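PDB 4V1T: LYND from Lyngbya aestuarii, which is probably an ATP-dependent cyclodehydratase of the YcaO family that forms azoline heterocycles in a precursor peptide. Local coordinates for residues Y80-A85 against A102-A107; R562-A567 against Y674-T679; E423-Y428 against P723-N728. All coordinates share one frame; numbering follows the deposited sequence.

Contact 1. Residues Y80-A85 against A102-A107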
loop_
_atom_site.group_PDB
_atom_site.type_symbol
_atom_site.label_atom_id
_atom_site.label_comp_id
_atom_site.label_asym_id
_atom_site.label_seq_id
_atom_site.Cartn_x
_atom_site.Cartn_y
_atom_site.Cartn_z
ATOM N N TYR B 80 18.019 28.342 -9.660
ATOM C CA TYR B 80 17.127 29.273 -8.973
ATOM C C TYR B 80 16.776 30.463 -9.849
ATOM O O TYR B 80 15.708 31.044 -9.711
ATOM C CB TYR B 80 17.777 29.780 -7.685
ATOM C CG TYR B 80 17.982 28.709 -6.649
ATOM C CD1 TYR B 80 16.907 28.162 -5.969
ATOM C CD2 TYR B 80 19.253 28.245 -6.338
ATOM C CE1 TYR B 80 17.086 27.181 -5.018
ATOM C CE2 TYR B 80 19.439 27.264 -5.377
ATOM C CZ TYR B 80 18.345 26.743 -4.716
ATOM O OH TYR B 80 18.509 25.766 -3.760
ATOM N N LEU B 81 17.691 30.836 -10.733
ATOM C CA LEU B 81 17.512 32.018 -11.566
ATOM C C LEU B 81 16.982 31.609 -12.926
ATOM O O LEU B 81 17.296 30.526 -13.419
ATOM C CB LEU B 81 18.832 32.780 -11.723
ATOM C CG LEU B 81 18.754 34.148 -12.405
ATOM C CD1 LEU B 81 18.063 35.156 -11.503
ATOM C CD2 LEU B 81 20.150 34.633 -12.777
ATOM N N THR B 82 16.175 32.480 -13.527
ATOM C CA THR B 82 15.694 32.247 -14.881
ATOM C C THR B 82 15.333 33.550 -15.572
ATOM O O THR B 82 15.138 34.581 -14.934
ATOM C CB THR B 82 14.468 31.294 -14.895
ATOM O OG1 THR B 82 14.100 30.993 -16.246
ATOM C CG2 THR B 82 13.264 31.913 -14.169
ATOM N N GLU B 83 15.254 33.480 -16.887
ATOM C CA GLU B 83 14.737 34.570 -17.694
ATOM C C GLU B 83 13.228 34.656 -17.480
ATOM O O GLU B 83 12.549 33.628 -17.398
ATOM C CB GLU B 83 15.055 34.310 -19.165
ATOM C CG GLU B 83 15.269 35.543 -20.014
ATOM C CD GLU B 83 15.311 35.210 -21.494
ATOM O OE1 GLU B 83 15.503 34.018 -21.834
ATOM O OE2 GLU B 83 15.135 36.134 -22.315
ATOM N N ALA B 84 12.694 35.869 -17.391
ATOM C CA ALA B 84 11.249 36.033 -17.280
ATOM C C ALA B 84 10.614 36.051 -18.664
ATOM O O ALA B 84 11.214 36.538 -19.626
ATOM C CB ALA B 84 10.911 37.298 -16.528
ATOM N N ALA B 85 9.401 35.508 -18.759
ATOM C CA ALA B 85 8.641 35.496 -20.012
ATOM C C ALA B 85 7.535 36.540 -19.949
ATOM O O ALA B 85 6.521 36.318 -19.282
ATOM C CB ALA B 85 8.049 34.123 -20.262
ATOM N N ALA B 102 11.744 26.688 -17.621
ATOM C CA ALA B 102 11.967 28.130 -17.762
ATOM C C ALA B 102 10.756 28.759 -18.437
ATOM O O ALA B 102 10.319 28.277 -19.479
ATOM C CB ALA B 102 13.227 28.401 -18.568
ATOM N N PRO B 103 10.194 29.825 -17.851
ATOM C CA PRO B 103 8.960 30.371 -18.412
ATOM C C PRO B 103 9.024 30.767 -19.897
ATOM O O PRO B 103 8.030 30.598 -20.585
ATOM C CB PRO B 103 8.670 31.586 -17.522
ATOM C CG PRO B 103 9.872 31.796 -16.699
ATOM C CD PRO B 103 10.565 30.495 -16.599
ATOM N N PRO B 104 10.160 31.298 -20.386
ATOM C CA PRO B 104 10.176 31.568 -21.828
ATOM C C PRO B 104 10.112 30.300 -22.682
ATOM O O PRO B 104 9.583 30.335 -23.787
ATOM C CB PRO B 104 11.508 32.298 -22.037
ATOM C CG PRO B 104 12.331 31.941 -20.873
ATOM C CD PRO B 104 11.382 31.798 -19.733
ATOM N N VAL B 105 10.659 29.201 -22.171
ATOM C CA VAL B 105 10.544 27.906 -22.845
ATOM C C VAL B 105 9.104 27.411 -22.851
ATOM O O VAL B 105 8.625 26.874 -23.849
ATOM C CB VAL B 105 11.445 26.840 -22.185
ATOM C CG1 VAL B 105 11.177 25.462 -22.768
ATOM C CG2 VAL B 105 12.916 27.215 -22.347
ATOM N N ALA B 106 8.418 27.588 -21.728
ATOM C CA ALA B 106 7.018 27.177 -21.606
ATOM C C ALA B 106 6.144 27.984 -22.547
ATOM O O ALA B 106 5.233 27.447 -23.173
ATOM C CB ALA B 106 6.535 27.337 -20.172
ATOM N N ALA B 107 6.415 29.280 -22.638
ATOM C CA ALA B 107 5.628 30.166 -23.485
ATOM C C ALA B 107 5.704 29.741 -24.952
ATOM O O ALA B 107 4.712 29.790 -25.678
ATOM C CB ALA B 107 6.114 31.598 -23.328
#

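Contact 2. Residues R562-A567 against Y674-T679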
loop_
_atom_site.group_PDB
_atom_site.type_symbol
_atom_site.label_atom_id
_atom_site.label_comp_id
_atom_site.label_asym_id
_atom_site.label_seq_id
_atom_site.Cartn_x
_atom_site.Cartn_y
_atom_site.Cartn_z
ATOM N N ARG B 562 -10.799 -44.623 -1.575
ATOM C CA ARG B 562 -11.269 -44.436 -0.208
ATOM C C ARG B 562 -10.351 -45.146 0.777
ATOM O O ARG B 562 -10.780 -45.959 1.594
ATOM C CB ARG B 562 -12.717 -44.908 -0.064
ATOM C CG ARG B 562 -13.705 -43.999 -0.783
ATOM C CD ARG B 562 -15.139 -44.470 -0.617
ATOM N NE ARG B 562 -15.503 -45.495 -1.592
ATOM C CZ ARG B 562 -16.736 -45.963 -1.760
ATOM N NH1 ARG B 562 -17.727 -45.492 -1.020
ATOM N NH2 ARG B 562 -16.986 -46.888 -2.680
ATOM N N LEU B 563 -9.071 -44.822 0.683
ATOM C CA LEU B 563 -8.056 -45.462 1.494
ATOM C C LEU B 563 -8.038 -44.906 2.900
ATOM O O LEU B 563 -8.315 -43.730 3.107
ATOM C CB LEU B 563 -6.679 -45.281 0.849
ATOM C CG LEU B 563 -6.530 -45.860 -0.562
ATOM C CD1 LEU B 563 -5.214 -45.432 -1.187
ATOM C CD2 LEU B 563 -6.636 -47.374 -0.534
ATOM N N ARG B 564 -7.717 -45.761 3.867
ATOM C CA ARG B 564 -7.496 -45.329 5.238
ATOM C C ARG B 564 -6.025 -44.955 5.404
ATOM O O ARG B 564 -5.151 -45.786 5.200
ATOM C CB ARG B 564 -7.891 -46.430 6.231
ATOM C CG ARG B 564 -9.315 -46.952 6.072
ATOM C CD ARG B 564 -10.382 -45.900 6.372
ATOM N NE ARG B 564 -10.556 -45.685 7.812
ATOM C CZ ARG B 564 -9.977 -44.721 8.526
ATOM N NH1 ARG B 564 -9.165 -43.843 7.955
ATOM N NH2 ARG B 564 -10.209 -44.632 9.832
ATOM N N ARG B 565 -5.763 -43.706 5.768
ATOM C CA ARG B 565 -4.401 -43.197 5.849
ATOM C C ARG B 565 -4.029 -42.832 7.280
ATOM O O ARG B 565 -4.892 -42.457 8.086
ATOM C CB ARG B 565 -4.242 -41.966 4.948
ATOM C CG ARG B 565 -4.566 -42.199 3.472
ATOM C CD ARG B 565 -3.654 -43.245 2.850
ATOM N NE ARG B 565 -2.246 -42.909 3.031
ATOM C CZ ARG B 565 -1.264 -43.796 3.137
ATOM N NH1 ARG B 565 -1.518 -45.091 3.081
ATOM N NH2 ARG B 565 -0.016 -43.384 3.312
ATOM N N PRO B 566 -2.730 -42.915 7.604
ATOM C CA PRO B 566 -2.273 -42.510 8.934
ATOM C C PRO B 566 -2.223 -40.994 9.106
ATOM O O PRO B 566 -1.987 -40.278 8.131
ATOM C CB PRO B 566 -0.867 -43.104 9.008
ATOM C CG PRO B 566 -0.392 -43.089 7.599
ATOM C CD PRO B 566 -1.611 -43.342 6.744
ATOM N N ALA B 567 -2.428 -40.516 10.330
ATOM C CA ALA B 567 -2.287 -39.093 10.623
ATOM C C ALA B 567 -0.816 -38.700 10.718
ATOM O O ALA B 567 0.077 -39.554 10.677
ATOM C CB ALA B 567 -3.002 -38.726 11.917
ATOM N N TYR B 674 -12.852 -42.451 5.576
ATOM C CA TYR B 674 -11.525 -42.299 5.004
ATOM C C TYR B 674 -10.974 -40.867 5.164
ATOM O O TYR B 674 -9.872 -40.567 4.694
ATOM C CB TYR B 674 -11.535 -42.691 3.522
ATOM C CG TYR B 674 -12.581 -41.970 2.689
ATOM C CD1 TYR B 674 -13.868 -42.478 2.562
ATOM C CD2 TYR B 674 -12.277 -40.790 2.022
ATOM C CE1 TYR B 674 -14.823 -41.823 1.810
ATOM C CE2 TYR B 674 -13.224 -40.131 1.264
ATOM C CZ TYR B 674 -14.490 -40.650 1.164
ATOM O OH TYR B 674 -15.427 -39.995 0.414
ATOM N N LEU B 675 -11.736 -39.994 5.821
ATOM C CA LEU B 675 -11.290 -38.636 6.114
ATOM C C LEU B 675 -10.518 -38.556 7.423
ATOM O O LEU B 675 -9.641 -37.707 7.580
ATOM C CB LEU B 675 -12.478 -37.678 6.177
ATOM C CG LEU B 675 -13.166 -37.311 4.860
ATOM C CD1 LEU B 675 -14.276 -36.315 5.144
ATOM C CD2 LEU B 675 -12.198 -36.735 3.842
ATOM N N LEU B 676 -10.848 -39.426 8.371
ATOM C CA LEU B 676 -10.172 -39.409 9.657
ATOM C C LEU B 676 -9.089 -40.477 9.656
ATOM O O LEU B 676 -9.184 -41.462 8.928
ATOM C CB LEU B 676 -11.167 -39.591 10.805
ATOM C CG LEU B 676 -11.997 -40.866 10.853
ATOM C CD1 LEU B 676 -11.242 -41.971 11.584
ATOM C CD2 LEU B 676 -13.325 -40.575 11.535
ATOM N N PRO B 677 -8.033 -40.274 10.450
ATOM C CA PRO B 677 -6.927 -41.227 10.402
ATOM C C PRO B 677 -7.279 -42.570 11.020
ATOM O O PRO B 677 -8.072 -42.623 11.962
ATOM C CB PRO B 677 -5.839 -40.525 11.205
ATOM C CG PRO B 677 -6.587 -39.661 12.174
ATOM C CD PRO B 677 -7.813 -39.209 11.444
ATOM N N ASP B 678 -6.704 -43.645 10.498
ATOM C CA ASP B 678 -6.910 -44.949 11.116
ATOM C C ASP B 678 -5.874 -45.120 12.212
ATOM O O ASP B 678 -4.667 -45.034 11.971
ATOM C CB ASP B 678 -6.850 -46.092 10.096
ATOM C CG ASP B 678 -5.503 -46.225 9.440
ATOM O OD1 ASP B 678 -4.881 -45.178 9.139
ATOM O OD2 ASP B 678 -5.075 -47.382 9.225
ATOM N N THR B 679 -6.361 -45.335 13.429
ATOM C CA THR B 679 -5.503 -45.516 14.585
ATOM C C THR B 679 -4.797 -46.870 14.549
ATOM O O THR B 679 -4.015 -47.192 15.439
ATOM C CB THR B 679 -6.306 -45.384 15.889
ATOM O OG1 THR B 679 -7.492 -46.181 15.807
ATOM C CG2 THR B 679 -6.700 -43.938 16.122
HETATM O O HOH W 1 -7.961 -42.239 6.249
HETATM O O HOH W 2 -2.398 -42.819 12.407
#

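Contact 3. Residues E423-Y428 against P723-N728. With MG (magnesium ion), chain M; ADP (adenosine-5'-diphosphate), chain L.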
loop_
_atom_site.group_PDB
_atom_site.type_symbol
_atom_site.label_atom_id
_atom_site.label_comp_id
_atom_site.label_asym_id
_atom_site.label_seq_id
_atom_site.Cartn_x
_atom_site.Cartn_y
_atom_site.Cartn_z
ATOM N N GLU B 423 -1.360 -16.170 -8.542
ATOM C CA GLU B 423 -2.377 -17.097 -9.052
ATOM C C GLU B 423 -3.233 -16.398 -10.087
ATOM O O GLU B 423 -3.610 -16.981 -11.099
ATOM C CB GLU B 423 -3.276 -17.646 -7.931
ATOM C CG GLU B 423 -3.802 -19.052 -8.227
ATOM C CD GLU B 423 -4.901 -19.512 -7.284
ATOM O OE1 GLU B 423 -5.986 -18.884 -7.256
ATOM O OE2 GLU B 423 -4.682 -20.520 -6.579
ATOM N N ALA B 424 -3.542 -15.133 -9.834
ATOM C CA ALA B 424 -4.377 -14.369 -10.761
ATOM C C ALA B 424 -3.661 -14.208 -12.117
ATOM O O ALA B 424 -4.274 -14.346 -13.176
ATOM C CB ALA B 424 -4.733 -13.023 -10.162
ATOM N N VAL B 425 -2.359 -13.936 -12.075
ATOM C CA VAL B 425 -1.564 -13.827 -13.295
ATOM C C VAL B 425 -1.360 -15.202 -13.937
ATOM O O VAL B 425 -1.288 -15.322 -15.156
ATOM C CB VAL B 425 -0.195 -13.181 -13.015
ATOM C CG1 VAL B 425 0.659 -13.157 -14.272
ATOM C CG2 VAL B 425 -0.377 -11.773 -12.478
ATOM N N GLU B 426 -1.275 -16.231 -13.103
ATOM C CA GLU B 426 -1.169 -17.596 -13.575
ATOM C C GLU B 426 -2.401 -17.961 -14.406
ATOM O O GLU B 426 -2.280 -18.500 -15.499
ATOM C CB GLU B 426 -1.026 -18.559 -12.387
ATOM C CG GLU B 426 -1.049 -20.051 -12.755
ATOM C CD GLU B 426 -1.704 -20.909 -11.680
ATOM O OE1 GLU B 426 -1.371 -20.742 -10.490
ATOM O OE2 GLU B 426 -2.564 -21.749 -12.026
ATOM N N ARG B 427 -3.580 -17.666 -13.874
ATOM C CA ARG B 427 -4.816 -18.005 -14.551
ATOM C C ARG B 427 -4.973 -17.227 -15.847
ATOM O O ARG B 427 -5.424 -17.773 -16.848
ATOM C CB ARG B 427 -6.018 -17.761 -13.639
ATOM C CG ARG B 427 -6.012 -18.596 -12.363
ATOM C CD ARG B 427 -6.365 -20.057 -12.600
ATOM N NE ARG B 427 -6.069 -20.872 -11.419
ATOM C CZ ARG B 427 -6.798 -20.878 -10.301
ATOM N NH1 ARG B 427 -7.882 -20.108 -10.193
ATOM N NH2 ARG B 427 -6.445 -21.651 -9.280
ATOM N N TYR B 428 -4.581 -15.960 -15.847
ATOM C CA TYR B 428 -4.669 -15.147 -17.059
ATOM C C TYR B 428 -3.749 -15.669 -18.164
ATOM O O TYR B 428 -4.154 -15.787 -19.316
ATOM C CB TYR B 428 -4.344 -13.682 -16.760
ATOM C CG TYR B 428 -4.069 -12.862 -18.010
ATOM C CD1 TYR B 428 -5.102 -12.267 -18.714
ATOM C CD2 TYR B 428 -2.771 -12.703 -18.489
ATOM C CE1 TYR B 428 -4.857 -11.532 -19.860
ATOM C CE2 TYR B 428 -2.512 -11.970 -19.638
ATOM C CZ TYR B 428 -3.556 -11.382 -20.317
ATOM O OH TYR B 428 -3.299 -10.651 -21.452
ATOM N N PRO B 723 5.066 -11.937 -22.606
ATOM C CA PRO B 723 6.110 -10.918 -22.405
ATOM C C PRO B 723 5.608 -9.623 -21.777
ATOM O O PRO B 723 6.368 -8.954 -21.087
ATOM C CB PRO B 723 6.613 -10.638 -23.827
ATOM C CG PRO B 723 6.214 -11.819 -24.623
ATOM C CD PRO B 723 4.937 -12.307 -24.023
ATOM N N ASP B 724 4.356 -9.266 -22.035
ATOM C CA ASP B 724 3.753 -8.070 -21.451
ATOM C C ASP B 724 3.391 -8.274 -19.971
ATOM O O ASP B 724 3.059 -7.315 -19.269
ATOM C CB ASP B 724 2.501 -7.662 -22.247
ATOM C CG ASP B 724 1.448 -8.762 -22.297
ATOM O OD1 ASP B 724 1.829 -9.949 -22.296
ATOM O OD2 ASP B 724 0.248 -8.433 -22.346
ATOM N N ILE B 725 3.448 -9.520 -19.512
ATOM C CA ILE B 725 3.205 -9.858 -18.109
ATOM C C ILE B 725 4.516 -9.939 -17.339
ATOM O O ILE B 725 4.653 -9.338 -16.271
ATOM C CB ILE B 725 2.469 -11.206 -17.984
ATOM C CG1 ILE B 725 1.087 -11.121 -18.636
ATOM C CG2 ILE B 725 2.350 -11.638 -16.527
ATOM C CD1 ILE B 725 0.138 -10.145 -17.969
ATOM N N GLY B 726 5.471 -10.691 -17.885
ATOM C CA GLY B 726 6.802 -10.809 -17.293
ATOM C C GLY B 726 6.919 -12.012 -16.382
ATOM O O GLY B 726 7.802 -12.850 -16.558
ATOM N N LEU B 727 6.028 -12.094 -15.401
ATOM C CA LEU B 727 5.981 -13.234 -14.488
ATOM C C LEU B 727 5.865 -14.536 -15.259
ATOM O O LEU B 727 4.991 -14.693 -16.111
ATOM C CB LEU B 727 4.795 -13.103 -13.528
ATOM C CG LEU B 727 4.700 -14.158 -12.428
ATOM C CD1 LEU B 727 5.826 -13.984 -11.409
ATOM C CD2 LEU B 727 3.340 -14.102 -11.749
ATOM N N ASN B 728 6.752 -15.475 -14.958
ATOM C CA ASN B 728 6.760 -16.752 -15.649
ATOM C C ASN B 728 5.562 -17.598 -15.273
ATOM O O ASN B 728 5.238 -17.734 -14.100
ATOM C CB ASN B 728 8.046 -17.513 -15.351
ATOM C CG ASN B 728 9.276 -16.804 -15.889
ATOM O OD1 ASN B 728 10.109 -16.325 -15.130
ATOM N ND2 ASN B 728 9.392 -16.744 -17.208
HETATM MG MG MG M . -5.019 -21.812 -5.088
HETATM P PB ADP L . -2.171 -23.297 -5.213
HETATM O O1B ADP L . -1.832 -23.978 -6.514
HETATM O O2B ADP L . -2.518 -24.247 -4.103
HETATM O O3B ADP L . -3.140 -22.168 -5.389
HETATM P PA ADP L . -0.480 -21.254 -4.021
HETATM O O1A ADP L . 0.666 -21.434 -3.060
HETATM O O2A ADP L . -1.779 -20.657 -3.511
HETATM O O3A ADP L . -0.747 -22.660 -4.777
HETATM O "O5'" ADP L . 0.043 -20.349 -5.230
HETATM C "C5'" ADP L . -0.851 -19.810 -6.183
HETATM C "C4'" ADP L . -0.049 -19.440 -7.420
HETATM O "O4'" ADP L . 0.807 -18.334 -7.143
HETATM C "C3'" ADP L . 0.859 -20.573 -7.860
HETATM O "O3'" ADP L . 0.901 -20.580 -9.282
HETATM C "C2'" ADP L . 2.230 -20.230 -7.328
HETATM O "O2'" ADP L . 3.280 -20.658 -8.199
HETATM C "C1'" ADP L . 2.179 -18.716 -7.260
HETATM N N9 ADP L . 2.976 -18.207 -6.120
HETATM C C8 ADP L . 2.730 -18.413 -4.808
HETATM N N7 ADP L . 3.658 -17.783 -4.046
HETATM C C5 ADP L . 4.507 -17.162 -4.877
HETATM C C6 ADP L . 5.712 -16.323 -4.727
HETATM N N6 ADP L . 6.171 -16.038 -3.487
HETATM N N1 ADP L . 6.319 -15.871 -5.845
HETATM C C2 ADP L . 5.853 -16.162 -7.074
HETATM N N3 ADP L . 4.756 -16.922 -7.282
HETATM C C4 ADP L . 4.058 -17.444 -6.246
HETATM O O HOH W 3 -0.944 -10.947 -22.955
HETATM O O HOH W 4 -5.295 -22.730 -3.290
HETATM O O HOH W 5 -4.083 -20.001 -4.055
HETATM O O HOH W 6 -6.605 -20.537 -5.204
#

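Contact 1. Residues Y80-A85 against A102-A107
Strand 81-83 and the start of helix 103-109 meet without any hydrogen bond between them. The short segment axes come within 8.8 Å of each other and run 39° from parallel. The apolar part centres on A85, just beyond the strand, whose methyl points at the first turn of the helix. Its CB lies 3.5 Å from the carbonyl carbon of P103, about equally close to the N of P104, so it rests on the peptide link between the two prolines. From there the same CB meets CB of P103 at 3.8 Å and reaches CB of A107, one turn further on, at 4.4 Å.

Polar atoms against carbon make up the rest. The carbonyl of E83 is directed at the two pyrrolidine rings: its O is 3.2 Å from CD of P104, while CG of P103 is nearly as close. T82 meets P103 tip to tip. Its OG1 is anti to the backbone N (chi1 -175°) and approaches CD of P103 to 3.6 Å, with CB of A102 at its other contact. Within the strand that hydroxyl also donates to E83 O at 3.3 Å, from 25° above the carbonyl plane. The extended side chain of E83 crosses P104 obliquely, its OE1 near CG.

A102 is the N-cap, and its O accepts from the N of A106. P103 and P104 lack an N-H, which costs no i to i-4 bond at these first two helix positions.

Strand 81-83 edges the three-stranded sheet of the winged helix-turn-helix region, pairing through T82 with Q8 on strand 6-9, while L81 packs on helix 65-78. On the other segment V105 touches H272 and V273 of helix 250-275, so the start of helix 103-109 lies between the edge of the N-terminal sheet and that long helix.

Contact 2. Residues R562-A567 against Y674-T679
L676 O is held by R564 NH1 and probably by water 1 as a second donor. R564 NH1 reaches it at 2.6 Å, nearly along the C=O axis, although the bond is bent (134° at the hydrogen); water 1, which accepts from R565 N, lies 3.0 Å from the same L676 O. Bends at chi2 and chi3 carry the R564 guanidinium there, with CB of D678 over one face. An alanine at R564 would remove the direct donor to L676 O and the guanidinium under D678 CB, and would probably leave that carbonyl more dependent on water 1.

The backbones meet directly where D678 N donates to R565 O at 3.2 Å, from 40° above the carbonyl plane. CA of P677 adds a C-H...O contact to that oxygen. The D678 carboxylate has Q681 as its polar partner. Beyond, CB of A567 and CB of P677 are unusually tight at 3.4 Å, and water 2 links A567 N to D678 O.

At the other end R562 CG sits over the Y674 ring face, 3.8 Å from its centroid, a CH-pi contact. R562, with positive phi, is the C-prime residue of the Schellman motif ending helix 538-561 (L563 N to W558 O, R562 N to W559 O), a helix terminus running into loop-to-loop pairing inside the YcaO domain.

Contact 3. Residues E423-Y428 against P723-N728
Helix 413-429 carries part of the ADP-magnesium site of the YcaO domain on one side and, on another, packs against the turn 723-728. E423 OE2 coordinates the magnesium at 2.0 Å, alongside the ADP oxygen O3B, waters 4, 5 and 6 and one further ligand from outside the two segments. E423 is extended beyond CG, which brings the carboxylate to the metal; its OE1 is held by S407 N. One turn on, E426 OE1 accepts a hydrogen bond from the ribose O3' of ADP at 2.6 Å. R427 NH2 is 3.4 Å from E423 OE2 but out of the guanidinium plane, so the pairing is one of charge alone and would probably moderate the build-up of negative charge here.

The two segments themselves meet through carbon. V425 and I725 reach tip to tip, CG1 to CG2 at 3.2 Å, tighter than usual van der Waals contact. Both methyls are anti to their backbone N (176° for CG1 of V425). L727 crosses V425 obliquely, its CD2 3.8 Å from CG1 of V425. CD1 of I725 approaches CE2 of Y428 to 3.6 Å.

Water 3 bridges Y428 OH and D724 OD2, and that carboxylate forms salt bridges with R210 and R308. Around the contact, Y428 and I725 also touch helix 204-213, L727 packs on strand 532-535, and E423 lies against strand 406-410.

How the contacts relate
From the N terminus, contact 1 comes first and closes a short loop of 16 intervening residues, including helix 90-98, tying edge strand 81-83 of the N-terminal sheet to the start of helix 103-109. Contact 3 opens next and closes only after 294 residues, joining helix 413-429 to the loop between strands 716-719 and 728-733. Contact 2 is nested inside that loop and joins the segment after helix 538-561 to the loop between helices 661-666 and 697-710; all four segments of contacts 2 and 3 belong to the YcaO region. No two contacts touch: the centres of contacts 1 and 2 are about 80 Å apart, on opposite sides of the chain's centre, and contact 3 lies near that centre.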